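Local coordinates for protein Fe(2+) transporter FeoB (Legionella pneumophila, PDB 3IBY) that probably transports ferrous iron across the bacterial inner membrane in a GTP-driven uptake system, this chain being the cytosolic part with its GTP-binding G domain, at residues Q26-W31 / T35-T40; Q180-D185 / Q232-L237; S204-E209 / D240-K245. All blocks are in the same frame, centred on the assembly; numbering follows the deposited sequence.

Interaction 1: residues Q26-W31 / T35-T40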
# COMPACT_ATOMS: atom_id res chain seq x y z
N GLN A 26 11.41 16.86 -11.45
CA GLN A 26 10.48 16.76 -10.37
C GLN A 26 10.12 18.15 -9.93
O GLN A 26 10.89 19.07 -10.13
CB GLN A 26 11.10 15.98 -9.24
CG GLN A 26 12.44 16.53 -8.75
CD GLN A 26 12.74 16.06 -7.37
OE1 GLN A 26 13.60 15.23 -7.18
NE2 GLN A 26 11.97 16.52 -6.41
N ARG A 27 8.95 18.30 -9.33
CA ARG A 27 8.49 19.59 -8.85
C ARG A 27 7.60 19.55 -7.65
O ARG A 27 7.14 18.55 -7.26
CB ARG A 27 7.81 20.35 -9.94
CG ARG A 27 6.54 19.82 -10.25
CD ARG A 27 6.24 20.01 -11.65
NE ARG A 27 5.67 18.81 -12.14
CZ ARG A 27 6.34 17.82 -12.68
NH1 ARG A 27 7.63 17.91 -12.91
NH2 ARG A 27 5.67 16.77 -13.06
N VAL A 28 7.37 20.68 -7.04
CA VAL A 28 6.51 20.71 -5.87
C VAL A 28 5.35 21.66 -6.15
O VAL A 28 5.52 22.72 -6.76
CB VAL A 28 7.30 21.22 -4.63
CG1 VAL A 28 7.37 22.78 -4.61
CG2 VAL A 28 6.69 20.69 -3.36
N GLY A 29 4.16 21.27 -5.71
CA GLY A 29 3.02 22.19 -5.64
C GLY A 29 2.22 21.82 -4.41
O GLY A 29 2.69 21.06 -3.60
N ASN A 30 1.01 22.33 -4.27
CA ASN A 30 0.16 21.91 -3.17
C ASN A 30 -0.76 20.85 -3.70
O ASN A 30 -1.17 20.89 -4.84
CB ASN A 30 -0.68 23.07 -2.63
CG ASN A 30 0.15 24.18 -1.97
OD1 ASN A 30 -0.30 25.31 -1.92
ND2 ASN A 30 1.33 23.86 -1.46
N TRP A 31 -1.09 19.88 -2.89
CA TRP A 31 -2.22 19.07 -3.18
C TRP A 31 -3.43 19.99 -3.33
O TRP A 31 -3.43 21.11 -2.86
CB TRP A 31 -2.43 18.10 -2.05
CG TRP A 31 -1.46 16.99 -2.08
CD1 TRP A 31 -0.31 16.90 -1.38
CD2 TRP A 31 -1.54 15.81 -2.88
NE1 TRP A 31 0.34 15.74 -1.67
CE2 TRP A 31 -0.41 15.04 -2.58
CE3 TRP A 31 -2.46 15.34 -3.81
CZ2 TRP A 31 -0.16 13.81 -3.18
CZ3 TRP A 31 -2.22 14.11 -4.40
CH2 TRP A 31 -1.07 13.35 -4.08
N THR A 35 -2.77 22.53 2.21
CA THR A 35 -1.52 23.23 2.41
C THR A 35 -0.40 22.28 2.18
O THR A 35 0.73 22.69 1.94
CB THR A 35 -1.41 23.83 3.81
OG1 THR A 35 -1.61 22.81 4.78
CG2 THR A 35 -2.45 24.86 4.01
N VAL A 36 -0.71 20.98 2.23
CA VAL A 36 0.34 19.95 2.11
C VAL A 36 0.93 19.97 0.70
O VAL A 36 0.20 20.17 -0.29
CB VAL A 36 -0.17 18.51 2.44
CG1 VAL A 36 0.96 17.49 2.37
CG2 VAL A 36 -0.82 18.46 3.79
N GLU A 37 2.24 19.79 0.62
CA GLU A 37 2.98 19.97 -0.61
C GLU A 37 2.92 18.70 -1.36
O GLU A 37 3.02 17.64 -0.77
CB GLU A 37 4.42 20.41 -0.30
CG GLU A 37 4.42 21.79 0.42
CD GLU A 37 5.77 22.44 0.58
OE1 GLU A 37 6.79 21.70 0.66
OE2 GLU A 37 5.83 23.69 0.65
N LYS A 38 2.70 18.76 -2.65
CA LYS A 38 2.67 17.54 -3.46
C LYS A 38 3.93 17.52 -4.28
O LYS A 38 4.32 18.55 -4.80
CB LYS A 38 1.42 17.55 -4.33
CG LYS A 38 1.28 16.47 -5.35
CD LYS A 38 0.05 16.73 -6.24
CE LYS A 38 -0.13 15.66 -7.34
NZ LYS A 38 -1.53 15.47 -7.71
N LYS A 39 4.58 16.38 -4.41
CA LYS A 39 5.76 16.29 -5.27
C LYS A 39 5.42 15.35 -6.38
O LYS A 39 4.91 14.25 -6.12
CB LYS A 39 6.97 15.75 -4.53
CG LYS A 39 7.76 16.78 -3.66
CD LYS A 39 7.26 16.86 -2.20
CE LYS A 39 8.43 17.17 -1.20
NZ LYS A 39 9.09 15.92 -0.64
N THR A 40 5.67 15.79 -7.61
CA THR A 40 5.42 14.96 -8.78
C THR A 40 6.71 14.95 -9.58
O THR A 40 7.48 15.88 -9.53
CB THR A 40 4.24 15.48 -9.62
OG1 THR A 40 4.48 16.87 -9.95
CG2 THR A 40 2.87 15.32 -8.86
O HOH W 1 3.47 14.42 -2.11
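Arg27 and Thr40, Gly29 and Lys38 are the hydrogen-bonded pairs of a beta hairpin at one end of the G-domain sheet, where 26-30 is an outermost strand. Arg27 N donates to Thr40 O (2.8 Å) and Thr40 N returns a bond to Arg27 O. Gly29 N reaches Lys38 O at 2.9 Å; the return bond from Lys38 N to Gly29 O is modelled doubtfully short. Beyond the strand end Trp31 N still bonds Val36 O (2.9 Å). In the non-hydrogen-bonded pair Val28-Lys39, Val28 CG2 lies 4.0 Å from Lys39 CD. Strand 48-54 continues the sheet through backbone bonds between Lys39 and Asp54. The predicted GTP-binding segment includes Thr35, Val36 and Glu37, at the hairpin turn and the start of strand 37-45.

Apolar packing centres on Trp31, whose indole presents one face to the extended Lys38 chain. Lys38 CB stands 3.4 Å from the centroid of the five-membered ring, 9° off its normal, a CH-pi contact. With CG anti to the backbone N (chi1 173°), the methylenes continue over the six-membered ring. Ile74 and Ser78 of helix 70-81 also touch Trp31.

Among the polar side chains, the Arg27 guanidinium lays one face over Thr40 O, while its NH2 forms a salt bridge with Glu42. One water accepts from Lys39 N at 3.2 Å and, weakly, from Trp31 NE1 at 3.4 Å.

Interaction 2: residues Q180-D185 / Q232-L237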
# COMPACT_ATOMS: atom_id res chain seq x y z
N GLN A 180 -16.66 -12.58 9.24
CA GLN A 180 -16.62 -12.75 7.80
C GLN A 180 -18.01 -12.48 7.23
O GLN A 180 -18.18 -11.81 6.22
CB GLN A 180 -16.08 -14.14 7.43
CG GLN A 180 -15.53 -14.25 5.98
CD GLN A 180 -14.30 -13.33 5.66
OE1 GLN A 180 -14.35 -12.47 4.75
NE2 GLN A 180 -13.19 -13.52 6.42
N GLN A 181 -19.02 -12.98 7.92
CA GLN A 181 -20.39 -12.72 7.56
C GLN A 181 -20.62 -11.20 7.34
O GLN A 181 -21.18 -10.80 6.32
CB GLN A 181 -21.32 -13.30 8.64
CG GLN A 181 -22.77 -13.59 8.21
CD GLN A 181 -23.82 -12.59 8.75
OE1 GLN A 181 -23.56 -11.80 9.68
NE2 GLN A 181 -25.03 -12.65 8.17
N ILE A 182 -20.15 -10.37 8.27
CA ILE A 182 -20.44 -8.93 8.24
C ILE A 182 -19.75 -8.26 7.07
O ILE A 182 -20.34 -7.42 6.41
CB ILE A 182 -20.00 -8.20 9.56
CG1 ILE A 182 -20.86 -8.64 10.74
CG2 ILE A 182 -20.12 -6.66 9.41
CD1 ILE A 182 -20.32 -8.19 12.09
N LEU A 183 -18.49 -8.61 6.84
CA LEU A 183 -17.75 -8.07 5.70
C LEU A 183 -18.37 -8.50 4.36
O LEU A 183 -18.35 -7.71 3.40
CB LEU A 183 -16.27 -8.49 5.75
CG LEU A 183 -15.29 -7.93 6.79
CD1 LEU A 183 -13.98 -8.70 6.69
CD2 LEU A 183 -15.00 -6.40 6.68
N ASN A 184 -18.92 -9.72 4.28
CA ASN A 184 -19.54 -10.16 3.02
C ASN A 184 -20.90 -9.48 2.78
O ASN A 184 -21.27 -9.23 1.62
CB ASN A 184 -19.63 -11.69 2.94
CG ASN A 184 -18.27 -12.38 3.04
OD1 ASN A 184 -17.23 -11.85 2.65
ND2 ASN A 184 -18.28 -13.57 3.58
N ASP A 185 -21.65 -9.19 3.85
CA ASP A 185 -22.90 -8.38 3.74
C ASP A 185 -22.53 -6.96 3.30
O ASP A 185 -23.12 -6.39 2.39
CB ASP A 185 -23.69 -8.32 5.07
CG ASP A 185 -24.67 -9.50 5.25
OD1 ASP A 185 -25.06 -9.80 6.41
OD2 ASP A 185 -25.05 -10.13 4.23
N GLN A 232 -19.54 -5.68 17.79
CA GLN A 232 -18.52 -6.71 17.53
C GLN A 232 -17.09 -6.19 17.60
O GLN A 232 -16.17 -7.00 17.75
CB GLN A 232 -18.72 -7.37 16.15
CG GLN A 232 -19.68 -8.59 16.15
CD GLN A 232 -19.08 -9.91 16.67
OE1 GLN A 232 -17.90 -10.24 16.45
NE2 GLN A 232 -19.92 -10.70 17.36
N ASN A 233 -16.89 -4.86 17.49
CA ASN A 233 -15.55 -4.25 17.37
C ASN A 233 -14.82 -4.77 16.16
O ASN A 233 -13.65 -5.15 16.22
CB ASN A 233 -14.64 -4.53 18.58
CG ASN A 233 -15.23 -4.11 19.87
OD1 ASN A 233 -14.67 -4.41 20.93
ND2 ASN A 233 -16.38 -3.42 19.82
N LEU A 234 -15.51 -4.80 15.04
CA LEU A 234 -14.86 -5.23 13.83
C LEU A 234 -13.43 -4.65 13.73
O LEU A 234 -12.50 -5.36 13.32
CB LEU A 234 -15.69 -4.80 12.64
CG LEU A 234 -15.70 -5.75 11.47
CD1 LEU A 234 -16.23 -7.11 11.92
CD2 LEU A 234 -16.54 -5.15 10.36
N ASP A 235 -13.23 -3.39 14.11
CA ASP A 235 -11.92 -2.73 13.84
C ASP A 235 -10.81 -3.53 14.47
O ASP A 235 -9.85 -3.95 13.81
CB ASP A 235 -11.85 -1.24 14.24
CG ASP A 235 -12.26 -0.97 15.68
OD1 ASP A 235 -11.84 0.09 16.23
OD2 ASP A 235 -13.02 -1.78 16.26
N VAL A 236 -11.00 -3.81 15.74
CA VAL A 236 -10.07 -4.62 16.49
C VAL A 236 -9.87 -5.98 15.82
O VAL A 236 -8.73 -6.39 15.61
CB VAL A 236 -10.57 -4.77 17.93
CG1 VAL A 236 -9.50 -5.45 18.80
CG2 VAL A 236 -10.98 -3.40 18.50
N LEU A 237 -10.96 -6.68 15.48
CA LEU A 237 -10.85 -7.98 14.82
C LEU A 237 -10.09 -7.92 13.51
O LEU A 237 -9.24 -8.74 13.25
CB LEU A 237 -12.22 -8.58 14.56
CG LEU A 237 -12.70 -9.60 15.57
CD1 LEU A 237 -12.24 -9.22 16.97
CD2 LEU A 237 -14.22 -9.78 15.52
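Ile182 meets Leu234 and Gln232 with its two branches, joining helix 177-193 to the start of helix 234-253 and the loop just before it, in the helical domain that follows the G domain. The bond to its CB is directed toward 232-237, and CB stays 4.7 Å from Leu234 CD2. From there the branches part. CG2 closes on Leu234 CD2 at 4.0 Å, the two side chains sliding past each other in opposite directions. CG1 takes the place anti to the carbonyl carbon (chi1 -68°) and itself only carries CD1 outward. There CD1 comes to 4.1 Å from Gln232 CG and 4.2 Å from Leu234 CD1, crossing the glutamine chain at a slant. The CG of Gln232, not its amide, does the touching.

Leu234 CD2 is shared: it also rests 4.2 Å from Leu183 CD2, one residue along the first helix. No hydrogen bond spans the contact; it is van der Waals packing of branched aliphatic groups, with the CA atoms of Ile182 and Leu234 8.7 Å apart.

Around this patch, Leu227 of helix 219-229 touches both Ile182 and Leu234, and Ala208 of helix 197-209 touches both Leu183 and Leu234. The contact thus sits where four helices of the bundle converge, with Thr230 of the intervening loop also against Ile182.

Interaction 3: residues S204-E209 / D240-K245; sequences SRRLAE and DARYQK
Glu209 OE2 is gripped by two arginines, one from its own helix and one from helix 234-253. Arg206 NH1 makes a salt bridge to it at 2.6 Å, although the N-H points poorly and the hydrogen bond is weak. Across the contact Arg242 NH2 forms a longer salt bridge to the same oxygen, at 3.3 Å, with the carboxylate and guanidinium planes 62° apart. The approach is oblique, and no hydrogen bond accompanies it.

The side chains meet far from their backbones, since the axes of 204-209 and 240-245 come no nearer than 13.2 Å. Arg242 extends with CG anti to the backbone N (chi1 -164°), bending only near its end, at chi3. Arg206 NH1 lies over one face of the Arg242 guanidinium, 3.7 Å from Arg242 NH2, and Arg205 CG lies at the edge of that group, 4.1 Å from Arg242 NH2.

Glu108, in the loop after helix 96-106, pairs with both Arg206 NH2 and Arg242 NH2, and Ser104 OG takes a bond from Arg242 NH1. In this largely buried network Glu108 and Glu209 probably offset the close Arg206-Arg242 pair and favour their charged forms, while tying the helical domain to the G domain.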
# COMPACT_ATOMS: atom_id res chain seq x y z
N SER A 204 -15.19 -1.84 1.76
CA SER A 204 -15.76 -2.62 2.87
C SER A 204 -14.78 -2.80 4.05
O SER A 204 -15.16 -2.61 5.24
CB SER A 204 -16.27 -3.99 2.37
OG SER A 204 -15.29 -4.71 1.66
N ARG A 205 -13.54 -3.15 3.71
CA ARG A 205 -12.48 -3.30 4.71
C ARG A 205 -12.22 -1.99 5.41
O ARG A 205 -12.06 -1.96 6.62
CB ARG A 205 -11.20 -3.82 4.07
CG ARG A 205 -11.12 -5.37 3.96
CD ARG A 205 -12.21 -5.90 3.10
NE ARG A 205 -12.29 -7.35 3.13
CZ ARG A 205 -13.34 -8.04 2.69
NH1 ARG A 205 -14.41 -7.42 2.18
NH2 ARG A 205 -13.32 -9.35 2.74
N ARG A 206 -12.21 -0.90 4.67
CA ARG A 206 -11.98 0.39 5.30
C ARG A 206 -13.10 0.77 6.28
O ARG A 206 -12.85 1.22 7.42
CB ARG A 206 -11.77 1.46 4.21
CG ARG A 206 -10.31 1.68 3.78
CD ARG A 206 -9.33 0.64 4.35
NE ARG A 206 -8.81 -0.23 3.31
CZ ARG A 206 -8.25 -1.41 3.49
NH1 ARG A 206 -8.14 -1.98 4.69
NH2 ARG A 206 -7.80 -2.05 2.44
N LEU A 207 -14.33 0.60 5.83
CA LEU A 207 -15.48 0.79 6.70
C LEU A 207 -15.33 -0.06 7.96
O LEU A 207 -15.46 0.43 9.08
CB LEU A 207 -16.76 0.40 5.97
CG LEU A 207 -17.60 1.51 5.36
CD1 LEU A 207 -16.75 2.77 5.17
CD2 LEU A 207 -18.29 1.03 4.07
N ALA A 208 -15.01 -1.34 7.76
CA ALA A 208 -14.80 -2.29 8.85
C ALA A 208 -13.77 -1.77 9.82
O ALA A 208 -13.85 -2.03 11.00
CB ALA A 208 -14.34 -3.62 8.29
N GLU A 209 -12.80 -1.03 9.33
CA GLU A 209 -11.78 -0.51 10.20
C GLU A 209 -12.20 0.77 10.85
O GLU A 209 -11.54 1.22 11.80
CB GLU A 209 -10.50 -0.31 9.42
CG GLU A 209 -9.91 -1.67 8.97
CD GLU A 209 -8.81 -1.53 7.94
OE1 GLU A 209 -8.20 -0.44 7.86
OE2 GLU A 209 -8.57 -2.53 7.22
N ASP A 240 -6.35 -7.46 13.90
CA ASP A 240 -5.72 -8.70 14.33
C ASP A 240 -5.54 -9.68 13.17
O ASP A 240 -4.47 -10.23 13.00
CB ASP A 240 -6.49 -9.37 15.46
CG ASP A 240 -5.75 -10.59 16.04
OD1 ASP A 240 -4.53 -10.50 16.35
OD2 ASP A 240 -6.40 -11.65 16.22
N ALA A 241 -6.57 -9.91 12.38
CA ALA A 241 -6.42 -10.87 11.30
C ALA A 241 -5.38 -10.36 10.30
O ALA A 241 -4.63 -11.14 9.71
CB ALA A 241 -7.72 -11.13 10.64
N ARG A 242 -5.31 -9.05 10.12
CA ARG A 242 -4.31 -8.49 9.22
C ARG A 242 -2.92 -8.72 9.79
O ARG A 242 -2.02 -9.14 9.09
CB ARG A 242 -4.52 -6.99 9.05
CG ARG A 242 -3.77 -6.46 7.87
CD ARG A 242 -4.22 -5.09 7.47
NE ARG A 242 -5.64 -5.08 7.17
CZ ARG A 242 -6.17 -5.41 6.01
NH1 ARG A 242 -5.37 -5.79 5.01
NH2 ARG A 242 -7.50 -5.39 5.85
N TYR A 243 -2.77 -8.44 11.07
CA TYR A 243 -1.57 -8.69 11.80
C TYR A 243 -1.14 -10.18 11.79
O TYR A 243 0.03 -10.48 11.67
CB TYR A 243 -1.77 -8.22 13.25
CG TYR A 243 -0.72 -8.77 14.19
CD1 TYR A 243 0.50 -8.13 14.32
CD2 TYR A 243 -0.92 -9.97 14.90
CE1 TYR A 243 1.50 -8.64 15.15
CE2 TYR A 243 0.09 -10.48 15.74
CZ TYR A 243 1.29 -9.80 15.84
OH TYR A 243 2.32 -10.24 16.62
N GLN A 244 -2.05 -11.12 11.95
CA GLN A 244 -1.61 -12.53 12.10
C GLN A 244 -0.99 -13.05 10.80
O GLN A 244 0.04 -13.71 10.83
CB GLN A 244 -2.76 -13.42 12.53
CG GLN A 244 -3.00 -13.43 14.03
CD GLN A 244 -4.18 -14.34 14.37
OE1 GLN A 244 -5.33 -14.05 13.99
NE2 GLN A 244 -3.90 -15.45 15.09
N LYS A 245 -1.60 -12.68 9.67
CA LYS A 245 -1.15 -13.11 8.38
C LYS A 245 0.20 -12.47 8.11
O LYS A 245 1.07 -13.04 7.45
CB LYS A 245 -2.15 -12.69 7.29
CG LYS A 245 -1.87 -13.24 5.84
CD LYS A 245 -1.79 -14.81 5.80
CE LYS A 245 -1.50 -15.44 4.40
NZ LYS A 245 -1.62 -16.93 4.44

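How the interactions relate
Interaction 1 comes first along the chain, in the hairpin at one end of the G-domain sheet; interactions 2 and 3 lie on the opposite side of the chain's centre, their centres about 37 and 31 Å from that of interaction 1. These two are neighbours, with centres about 8 Å apart, and their segments alternate in sequence: 180-185, 204-209, 232-237, 240-245. Both use helix 234-253, whose start serves interaction 2 and whose next turns serve interaction 3. They touch directly where Ala208 CB packs against Leu183 CD2 (3.3 Å). Apolar packing between helices thus gives way to a charged network that reaches the G domain, while the predicted GTP-binding segment of interaction 1 lies remote from both.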